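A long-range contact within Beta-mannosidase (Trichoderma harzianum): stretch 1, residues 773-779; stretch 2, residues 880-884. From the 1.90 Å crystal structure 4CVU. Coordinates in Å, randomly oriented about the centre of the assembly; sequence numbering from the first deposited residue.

Stretch 1 (773-779) WVDLKGK
Stretch 2 (880-884) TAGVS

Stretch 1 leaves a β-strand at Val774 and folds at once into a type I turn running from Asp775 to Gly778, with phi/psi of -81/0 at Leu776 and -92/-13 at Lys777. Gly778 follows at 97/3, a left-handed conformation in which a CB would be jammed against the preceding carbonyl O, so the backbone itself calls for glycine. The turn closes through Gly778 N to Asp775 O at 2.8 Å, and Asp775 N to Lys779 O at 3.0 Å ties the start of the turn to the residue that follows it. Stretch 2, an irregular segment, runs antiparallel alongside the middle of this turn. Gly882 is almost fully extended at -180/-171, and Val883 continues at -74/134. The register sets Lys777 against Gly882, their CA atoms 4.0 Å apart, and Leu776 against Val883 at 5.0 Å between CA atoms; as one chain advances, the other therefore recedes.

One direct hydrogen bond fixes this register: Val883 N donates to Leu776 O at 2.9 Å, with an N-H...O angle of 149°. Next to it, Gly882 CA makes a CA-H...O contact with Lys777 O at 3.6 Å. Such closeness depends on a bare CA, because an ideal CB on Gly882 would point toward the turn and lie 3.1 Å from Leu776 O and 3.4 Å from Lys777 CD. Water 1 extends the polar link, lying 2.5 Å from Leu776 O and 3.0 Å from Val883 O.

Among the side chains, Val883 is the centrepiece. Its CA-to-CB bond points toward the turn, and chi1 at 170° (t) places CG2 3.6 Å from Asp775 O and 3.7 Å from Gly778 N, so a methyl packs over the turn's own backbone. The same CG2 meets Val774 CG2 at 4.2 Å, an apolar pairing with the end of the strand; Val774 takes chi1 m. Leu776 (m, t) is set sideways to stretch 2, and its main contribution to the contact is its carbonyl.

Asp775 faces away from stretch 2 at its CB and braces the turn from within. In rotamer p, with chi2 at 21°, its OD1 accepts from Lys779 N at 2.9 Å and, weakly, from Lys777 N at 3.2 Å.

Lys777 also starts away, but its m, m, t, t chain brings its end back, leaving NZ 3.5 Å from Ala881 O. Water 2 bridges the two, donating to Ala881 O at 3.1 Å and accepting a weak bond from Lys777 NZ at 3.3 Å, so an exposed amine meets a backbone carbonyl through solvent.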

ATOM      1  N   TRP A 773     -16.938 -10.857  43.958  1.00 52.28           N
ATOM      2  CA  TRP A 773     -15.580 -11.365  43.822  1.00 51.92           C
ATOM      3  C   TRP A 773     -15.594 -12.813  43.294  1.00 53.49           C
ATOM      4  O   TRP A 773     -16.172 -13.708  43.931  1.00 53.52           O
ATOM      5  CB  TRP A 773     -14.853 -11.334  45.159  1.00 52.17           C
ATOM      6  CG  TRP A 773     -14.382 -10.005  45.625  1.00 53.70           C
ATOM      7  CD1 TRP A 773     -14.999  -9.174  46.523  1.00 53.26           C
ATOM      8  CD2 TRP A 773     -13.153  -9.357  45.265  1.00 52.48           C
ATOM      9  NE1 TRP A 773     -14.245  -8.046  46.722  1.00 51.73           N
ATOM     10  CE2 TRP A 773     -13.099  -8.141  45.974  1.00 52.54           C
ATOM     11  CE3 TRP A 773     -12.095  -9.690  44.414  1.00 52.46           C
ATOM     12  CZ2 TRP A 773     -12.018  -7.237  45.842  1.00 52.55           C
ATOM     13  CZ3 TRP A 773     -11.026  -8.787  44.280  1.00 52.13           C
ATOM     14  CH2 TRP A 773     -10.999  -7.587  45.005  1.00 51.00           C
ATOM     15  N   VAL A 774     -14.957 -13.032  42.138  1.00 49.84           N
ATOM     16  CA  VAL A 774     -14.767 -14.374  41.593  1.00 49.88           C
ATOM     17  C   VAL A 774     -13.293 -14.604  41.275  1.00 50.41           C
ATOM     18  O   VAL A 774     -12.531 -13.651  41.177  1.00 48.74           O
ATOM     19  CB  VAL A 774     -15.620 -14.594  40.338  1.00 48.38           C
ATOM     20  CG1 VAL A 774     -17.090 -14.379  40.663  1.00 48.78           C
ATOM     21  CG2 VAL A 774     -15.184 -13.678  39.216  1.00 47.76           C
ATOM     22  N   ASP A 775     -12.894 -15.865  41.116  1.00 49.64           N
ATOM     23  CA  ASP A 775     -11.573 -16.190  40.545  1.00 50.55           C
ATOM     24  C   ASP A 775     -11.693 -16.155  39.015  1.00 48.93           C
ATOM     25  O   ASP A 775     -12.786 -15.966  38.492  1.00 48.45           O
ATOM     26  CB  ASP A 775     -11.041 -17.551  41.071  1.00 51.34           C
ATOM     27  CG  ASP A 775     -11.898 -18.756  40.654  1.00 54.33           C
ATOM     28  OD1 ASP A 775     -12.657 -18.679  39.669  1.00 53.72           O
ATOM     29  OD2 ASP A 775     -11.805 -19.822  41.331  1.00 57.68           O
ATOM     30  N   LEU A 776     -10.595 -16.355  38.302  1.00 49.97           N
ATOM     31  CA  LEU A 776     -10.567 -16.124  36.834  1.00 51.97           C
ATOM     32  C   LEU A 776     -11.158 -17.279  36.001  1.00 51.07           C
ATOM     33  O   LEU A 776     -11.216 -17.219  34.756  1.00 49.78           O
ATOM     34  CB  LEU A 776      -9.163 -15.720  36.389  1.00 50.33           C
ATOM     35  CG  LEU A 776      -8.557 -14.563  37.226  1.00 52.29           C
ATOM     36  CD1 LEU A 776      -7.128 -14.233  36.827  1.00 51.66           C
ATOM     37  CD2 LEU A 776      -9.396 -13.296  37.138  1.00 52.72           C
ATOM     38  N   LYS A 777     -11.613 -18.311  36.706  1.00 52.19           N
ATOM     39  CA  LYS A 777     -12.494 -19.333  36.152  1.00 54.98           C
ATOM     40  C   LYS A 777     -13.976 -18.981  36.383  1.00 55.19           C
ATOM     41  O   LYS A 777     -14.867 -19.594  35.805  1.00 55.53           O
ATOM     42  CB  LYS A 777     -12.174 -20.714  36.778  1.00 56.41           C
ATOM     43  CG  LYS A 777     -10.921 -21.389  36.224  1.00 59.64           C
ATOM     44  CD  LYS A 777     -11.003 -21.504  34.706  1.00 61.45           C
ATOM     45  CE  LYS A 777      -9.998 -22.462  34.137  1.00 66.46           C
ATOM     46  NZ  LYS A 777     -10.357 -22.741  32.719  1.00 69.98           N
ATOM     47  N   GLY A 778     -14.239 -17.997  37.233  1.00 54.12           N
ATOM     48  CA  GLY A 778     -15.613 -17.559  37.496  1.00 55.24           C
ATOM     49  C   GLY A 778     -16.280 -18.141  38.743  1.00 56.27           C
ATOM     50  O   GLY A 778     -17.440 -17.833  39.033  1.00 56.27           O
ATOM     51  N   LYS A 779     -15.542 -18.942  39.498  1.00 55.58           N
ATOM     52  CA  LYS A 779     -16.044 -19.487  40.750  1.00 58.33           C
ATOM     53  C   LYS A 779     -15.988 -18.419  41.849  1.00 56.41           C
ATOM     54  O   LYS A 779     -14.948 -17.827  42.070  1.00 56.39           O
ATOM     55  CB  LYS A 779     -15.198 -20.695  41.157  1.00 59.65           C
ATOM     56  CG  LYS A 779     -15.769 -21.482  42.321  1.00 64.02           C
ATOM     57  CD  LYS A 779     -14.916 -22.714  42.611  1.00 67.93           C
ATOM     58  CE  LYS A 779     -15.391 -23.447  43.859  1.00 68.74           C
ATOM     59  NZ  LYS A 779     -16.816 -23.851  43.739  1.00 71.59           N
ATOM     60  N   THR A 880     -17.276 -19.292  27.753  1.00 48.16           N
ATOM     61  CA  THR A 880     -17.720 -20.673  27.987  1.00 50.52           C
ATOM     62  C   THR A 880     -16.921 -21.396  29.103  1.00 52.11           C
ATOM     63  O   THR A 880     -17.473 -22.230  29.834  1.00 53.42           O
ATOM     64  CB  THR A 880     -17.680 -21.430  26.633  1.00 53.05           C
ATOM     65  OG1 THR A 880     -18.763 -20.945  25.823  1.00 55.47           O
ATOM     66  CG2 THR A 880     -17.839 -22.888  26.773  1.00 60.29           C
ATOM     67  N   ALA A 881     -15.644 -21.064  29.264  1.00 51.39           N
ATOM     68  CA  ALA A 881     -14.736 -21.826  30.130  1.00 51.09           C
ATOM     69  C   ALA A 881     -14.219 -21.063  31.339  1.00 50.92           C
ATOM     70  O   ALA A 881     -13.689 -21.654  32.274  1.00 51.53           O
ATOM     71  CB  ALA A 881     -13.556 -22.309  29.308  1.00 52.01           C
ATOM     72  N   GLY A 882     -14.320 -19.738  31.307  1.00 49.40           N
ATOM     73  CA  GLY A 882     -13.845 -18.930  32.417  1.00 47.18           C
ATOM     74  C   GLY A 882     -14.057 -17.451  32.175  1.00 46.76           C
ATOM     75  O   GLY A 882     -14.720 -17.058  31.211  1.00 45.31           O
ATOM     76  N   VAL A 883     -13.496 -16.636  33.052  1.00 44.25           N
ATOM     77  CA  VAL A 883     -13.635 -15.189  32.950  1.00 43.68           C
ATOM     78  C   VAL A 883     -12.782 -14.650  31.818  1.00 42.60           C
ATOM     79  O   VAL A 883     -11.614 -15.014  31.682  1.00 42.13           O
ATOM     80  CB  VAL A 883     -13.190 -14.477  34.239  1.00 44.29           C
ATOM     81  CG1 VAL A 883     -13.114 -12.961  34.037  1.00 44.20           C
ATOM     82  CG2 VAL A 883     -14.141 -14.808  35.356  1.00 45.98           C
ATOM     83  N   SER A 884     -13.373 -13.775  31.011  1.00 40.20           N
ATOM     84  CA  SER A 884     -12.637 -13.088  29.973  1.00 37.89           C
ATOM     85  C   SER A 884     -12.434 -11.641  30.352  1.00 37.76           C
ATOM     86  O   SER A 884     -13.406 -10.960  30.646  1.00 38.54           O
ATOM     87  CB  SER A 884     -13.419 -13.166  28.664  1.00 36.87           C
ATOM     88  OG  SER A 884     -12.986 -12.131  27.831  1.00 37.59           O
TER
HETATM   89  O   HOH W   1      -9.463 -16.567  33.107  1.00 50.88           O
HETATM   90  O   HOH W   2     -12.908 -24.655  31.835  1.00 60.75           O